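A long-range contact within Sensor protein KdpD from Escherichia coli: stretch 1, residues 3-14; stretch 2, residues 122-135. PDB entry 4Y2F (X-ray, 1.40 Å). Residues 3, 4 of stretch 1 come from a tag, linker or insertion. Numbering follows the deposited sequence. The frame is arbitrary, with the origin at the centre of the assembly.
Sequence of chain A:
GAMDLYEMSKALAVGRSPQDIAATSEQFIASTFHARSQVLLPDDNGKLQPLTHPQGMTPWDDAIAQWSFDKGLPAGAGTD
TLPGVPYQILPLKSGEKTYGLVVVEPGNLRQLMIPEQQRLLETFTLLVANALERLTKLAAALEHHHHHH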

# COMPACT_ATOMS: atom_id res chain seq x y z
N MET A 3 -13.94 -4.02 -0.13
CA MET A 3 -13.61 -2.72 0.43
C MET A 3 -12.64 -2.80 1.60
O MET A 3 -12.25 -1.76 2.13
CB MET A 3 -14.88 -1.97 0.85
CG MET A 3 -15.59 -1.24 -0.28
SD MET A 3 -17.23 -0.75 0.30
CE MET A 3 -17.84 0.18 -1.08
N ASP A 4 -12.22 -4.01 1.99
CA ASP A 4 -11.47 -4.17 3.24
C ASP A 4 -10.10 -3.51 3.18
O ASP A 4 -9.65 -2.92 4.18
CB ASP A 4 -11.34 -5.65 3.60
CG ASP A 4 -12.66 -6.27 4.01
OD1 ASP A 4 -13.67 -5.55 4.07
OD2 ASP A 4 -12.67 -7.49 4.29
N LEU A 5 -9.41 -3.61 2.05
CA LEU A 5 -8.08 -3.02 1.94
C LEU A 5 -8.16 -1.51 2.12
O LEU A 5 -7.35 -0.91 2.85
CB LEU A 5 -7.48 -3.36 0.58
CG LEU A 5 -6.01 -2.97 0.44
CD1 LEU A 5 -5.16 -3.99 1.19
CD2 LEU A 5 -5.63 -2.91 -1.02
N TYR A 6 -9.12 -0.87 1.46
CA TYR A 6 -9.33 0.56 1.60
C TYR A 6 -9.69 0.93 3.03
O TYR A 6 -9.17 1.92 3.56
CB TYR A 6 -10.43 1.00 0.63
CG TYR A 6 -10.90 2.43 0.81
CD1 TYR A 6 -10.26 3.47 0.16
CD2 TYR A 6 -11.98 2.72 1.62
CE1 TYR A 6 -10.69 4.78 0.31
CE2 TYR A 6 -12.41 4.02 1.79
CZ TYR A 6 -11.76 5.05 1.13
OH TYR A 6 -12.19 6.35 1.29
N GLU A 7 -10.57 0.16 3.68
CA GLU A 7 -10.95 0.48 5.05
C GLU A 7 -9.77 0.32 6.01
O GLU A 7 -9.59 1.13 6.93
CB GLU A 7 -12.14 -0.35 5.51
CG GLU A 7 -13.48 0.11 4.93
CD GLU A 7 -13.85 1.54 5.32
OE1 GLU A 7 -13.69 1.90 6.51
OE2 GLU A 7 -14.31 2.29 4.43
N MET A 8 -8.95 -0.72 5.80
CA MET A 8 -7.76 -0.86 6.63
C MET A 8 -6.79 0.29 6.39
O MET A 8 -6.20 0.80 7.35
CB MET A 8 -7.08 -2.21 6.38
CG MET A 8 -5.88 -2.41 7.33
SD MET A 8 -4.93 -3.92 7.09
CE MET A 8 -4.20 -3.60 5.48
N SER A 9 -6.66 0.74 5.15
CA SER A 9 -5.75 1.85 4.87
C SER A 9 -6.17 3.12 5.61
O SER A 9 -5.32 3.87 6.11
CB SER A 9 -5.65 2.11 3.35
OG SER A 9 -6.69 2.95 2.89
N LYS A 10 -7.48 3.36 5.71
CA LYS A 10 -7.95 4.51 6.49
C LYS A 10 -7.58 4.36 7.96
O LYS A 10 -7.16 5.34 8.59
CB LYS A 10 -9.47 4.66 6.35
CG LYS A 10 -9.92 5.20 5.00
CD LYS A 10 -11.42 5.00 4.79
CE LYS A 10 -12.27 5.89 5.67
NZ LYS A 10 -13.72 5.73 5.35
N ALA A 11 -7.71 3.15 8.50
CA ALA A 11 -7.39 2.93 9.90
C ALA A 11 -5.89 2.99 10.14
O ALA A 11 -5.44 3.51 11.17
CB ALA A 11 -7.97 1.59 10.35
N LEU A 12 -5.09 2.47 9.20
CA LEU A 12 -3.64 2.53 9.34
C LEU A 12 -3.12 3.96 9.23
O LEU A 12 -2.11 4.30 9.87
CB LEU A 12 -2.97 1.67 8.27
CG LEU A 12 -3.08 0.15 8.37
CD1 LEU A 12 -2.55 -0.49 7.10
CD2 LEU A 12 -2.35 -0.39 9.60
N ALA A 13 -3.79 4.81 8.44
CA ALA A 13 -3.30 6.16 8.20
C ALA A 13 -3.27 6.99 9.48
O ALA A 13 -2.45 7.91 9.61
CB ALA A 13 -4.17 6.86 7.17
N VAL A 14 -4.15 6.68 10.44
CA VAL A 14 -4.23 7.47 11.67
C VAL A 14 -3.54 6.79 12.84
O VAL A 14 -3.56 7.34 13.96
CB VAL A 14 -5.68 7.84 12.02
CG1 VAL A 14 -6.25 8.76 10.95
CG2 VAL A 14 -6.52 6.60 12.20
N GLU A 122 -1.05 -10.75 0.53
CA GLU A 122 0.21 -10.07 0.28
C GLU A 122 0.02 -8.57 0.18
O GLU A 122 0.85 -7.80 0.68
CB GLU A 122 0.88 -10.62 -0.98
CG GLU A 122 2.19 -9.91 -1.22
CD GLU A 122 2.99 -10.54 -2.31
OE1 GLU A 122 3.67 -11.55 -2.04
OE2 GLU A 122 2.91 -10.04 -3.45
N THR A 123 -1.07 -8.12 -0.46
CA THR A 123 -1.33 -6.69 -0.54
C THR A 123 -1.57 -6.12 0.85
O THR A 123 -1.09 -5.03 1.17
CB THR A 123 -2.53 -6.44 -1.44
OG1 THR A 123 -2.29 -7.03 -2.73
CG2 THR A 123 -2.74 -4.95 -1.63
N PHE A 124 -2.29 -6.86 1.70
CA PHE A 124 -2.47 -6.40 3.08
C PHE A 124 -1.13 -6.22 3.79
O PHE A 124 -0.90 -5.18 4.42
CB PHE A 124 -3.37 -7.39 3.85
CG PHE A 124 -4.83 -7.10 3.73
CD1 PHE A 124 -5.49 -7.27 2.52
CD2 PHE A 124 -5.56 -6.67 4.83
CE1 PHE A 124 -6.85 -7.00 2.41
CE2 PHE A 124 -6.92 -6.41 4.72
CZ PHE A 124 -7.56 -6.56 3.51
N THR A 125 -0.23 -7.20 3.69
CA THR A 125 1.04 -7.08 4.39
C THR A 125 1.88 -5.92 3.85
O THR A 125 2.65 -5.31 4.60
CB THR A 125 1.85 -8.38 4.36
OG1 THR A 125 2.24 -8.69 3.01
CG2 THR A 125 1.04 -9.54 4.94
N LEU A 126 1.72 -5.59 2.57
CA LEU A 126 2.44 -4.45 2.02
C LEU A 126 1.94 -3.14 2.63
O LEU A 126 2.74 -2.26 2.97
CB LEU A 126 2.27 -4.43 0.50
CG LEU A 126 2.87 -3.28 -0.28
CD1 LEU A 126 4.36 -3.13 0.04
CD2 LEU A 126 2.67 -3.56 -1.74
N LEU A 127 0.63 -3.01 2.80
CA LEU A 127 0.09 -1.80 3.42
C LEU A 127 0.49 -1.70 4.89
O LEU A 127 0.86 -0.62 5.37
CB LEU A 127 -1.43 -1.78 3.28
CG LEU A 127 -2.01 -1.56 1.89
CD1 LEU A 127 -3.45 -1.21 2.11
CD2 LEU A 127 -1.32 -0.43 1.16
N VAL A 128 0.48 -2.83 5.61
CA VAL A 128 0.94 -2.82 7.00
C VAL A 128 2.41 -2.42 7.07
O VAL A 128 2.81 -1.61 7.91
CB VAL A 128 0.68 -4.19 7.65
CG1 VAL A 128 1.33 -4.22 9.03
CG2 VAL A 128 -0.82 -4.45 7.73
N ALA A 129 3.23 -2.98 6.18
CA ALA A 129 4.65 -2.67 6.18
C ALA A 129 4.90 -1.19 5.93
O ALA A 129 5.76 -0.59 6.56
CB ALA A 129 5.37 -3.51 5.13
N ASN A 130 4.14 -0.59 5.00
CA ASN A 130 4.28 0.84 4.72
C ASN A 130 3.96 1.67 5.96
O ASN A 130 4.62 2.69 6.21
CB ASN A 130 3.32 1.25 3.60
CG ASN A 130 3.81 0.84 2.23
OD1 ASN A 130 4.95 0.41 2.06
ND2 ASN A 130 2.95 1.00 1.23
N ALA A 131 2.96 1.26 6.74
CA ALA A 131 2.61 2.00 7.95
C ALA A 131 3.72 1.89 8.99
O ALA A 131 4.12 2.89 9.60
CB ALA A 131 1.27 1.50 8.50
N LEU A 132 4.24 0.68 9.20
CA LEU A 132 5.37 0.48 10.11
C LEU A 132 6.59 1.26 9.65
O LEU A 132 7.29 1.87 10.47
CB LEU A 132 5.70 -1.01 10.17
CG LEU A 132 4.65 -1.85 10.88
CD1 LEU A 132 5.05 -3.34 10.82
CD2 LEU A 132 4.51 -1.39 12.33
N GLU A 133 6.86 1.28 8.34
CA GLU A 133 8.00 2.03 7.82
C GLU A 133 7.84 3.52 8.10
O GLU A 133 8.80 4.19 8.50
CB GLU A 133 8.16 1.77 6.31
CG GLU A 133 9.23 2.62 5.61
CD GLU A 133 9.29 2.37 4.11
OE1 GLU A 133 8.28 1.91 3.54
OE2 GLU A 133 10.35 2.63 3.50
N ARG A 134 6.63 4.05 7.90
CA ARG A 134 6.39 5.46 8.15
C ARG A 134 6.65 5.81 9.61
O ARG A 134 7.34 6.79 9.92
CB ARG A 134 4.97 5.83 7.73
CG ARG A 134 4.66 7.29 7.99
CD ARG A 134 3.28 7.64 7.49
NE ARG A 134 2.23 6.95 8.25
CZ ARG A 134 1.47 5.97 7.76
NH1 ARG A 134 1.63 5.55 6.51
NH2 ARG A 134 0.55 5.42 8.54
N LEU A 135 6.09 5.02 10.54
CA LEU A 135 6.26 5.34 11.96
C LEU A 135 7.71 5.20 12.40
O LEU A 135 8.22 6.04 13.15
CB LEU A 135 5.36 4.45 12.81
CG LEU A 135 3.85 4.69 12.74
CD1 LEU A 135 3.16 3.78 13.73
CD2 LEU A 135 3.51 6.14 13.02

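The two stretches meet through residues at least 115 positions apart in sequence and pack as a pair of helices running in nearly the same direction. The axes of helix 4-13 and helix 122-135 make an angle of 11° and approach to 10.2 Å. Because the helices are so closely aligned, the register persists along the contact: the CA atoms of Leu5 and Phe124 lie 6.6 Å apart, those of Ser9 and Leu127 7.0 Å, and those of Leu12 and Ala131 6.4 Å. Within each helix the backbone is linked by i to i+4 hydrogen bonds, such as Leu12 N to Met8 O (2.7 Å) and Ala131 N to Leu127 O (3.1 Å), and the contact between the helices is made largely by apolar side chains.

Leu127 is the central knob, its side chain seated among Leu5, Met8, Ser9 and Leu12. Its CD1 comes within 3.4 Å of Leu5 CD1 and 4.2 Å of Ser9 CB. The hydroxyl of Ser9 turns back to its own helix, where OG donates to Tyr6 O at 2.8 Å, leaving the methylene to meet the leucine.

Toward the N-terminal end of the contact, the CA-to-CB bond of Phe124 points sideways to the first helix, but its ring reaches it. Leu5 CD1 sits over one face, 3.9 Å from the ring centroid, in a CH-pi contact, while CB of the tag residue Asp4 approaches the ring edge, 3.9 Å from Phe124 CZ. Met8 CE packs 3.4 Å from Phe124 CD2 and also lies 4.1 Å from Val128 CG2, bridging two residues one helical turn apart.

Farther along, Leu12 points toward the second helix and places CD2 4.2 Å from Ala131 CB; the small alanine coincides with the closest of the three CA pairings. Near the end of the contact, the Arg134 side chain, t at chi1 and chi2 and bent at chi3 (p, 66°), brings NH2 to 3.2 Å from Leu12 O, which lies near the guanidinium plane.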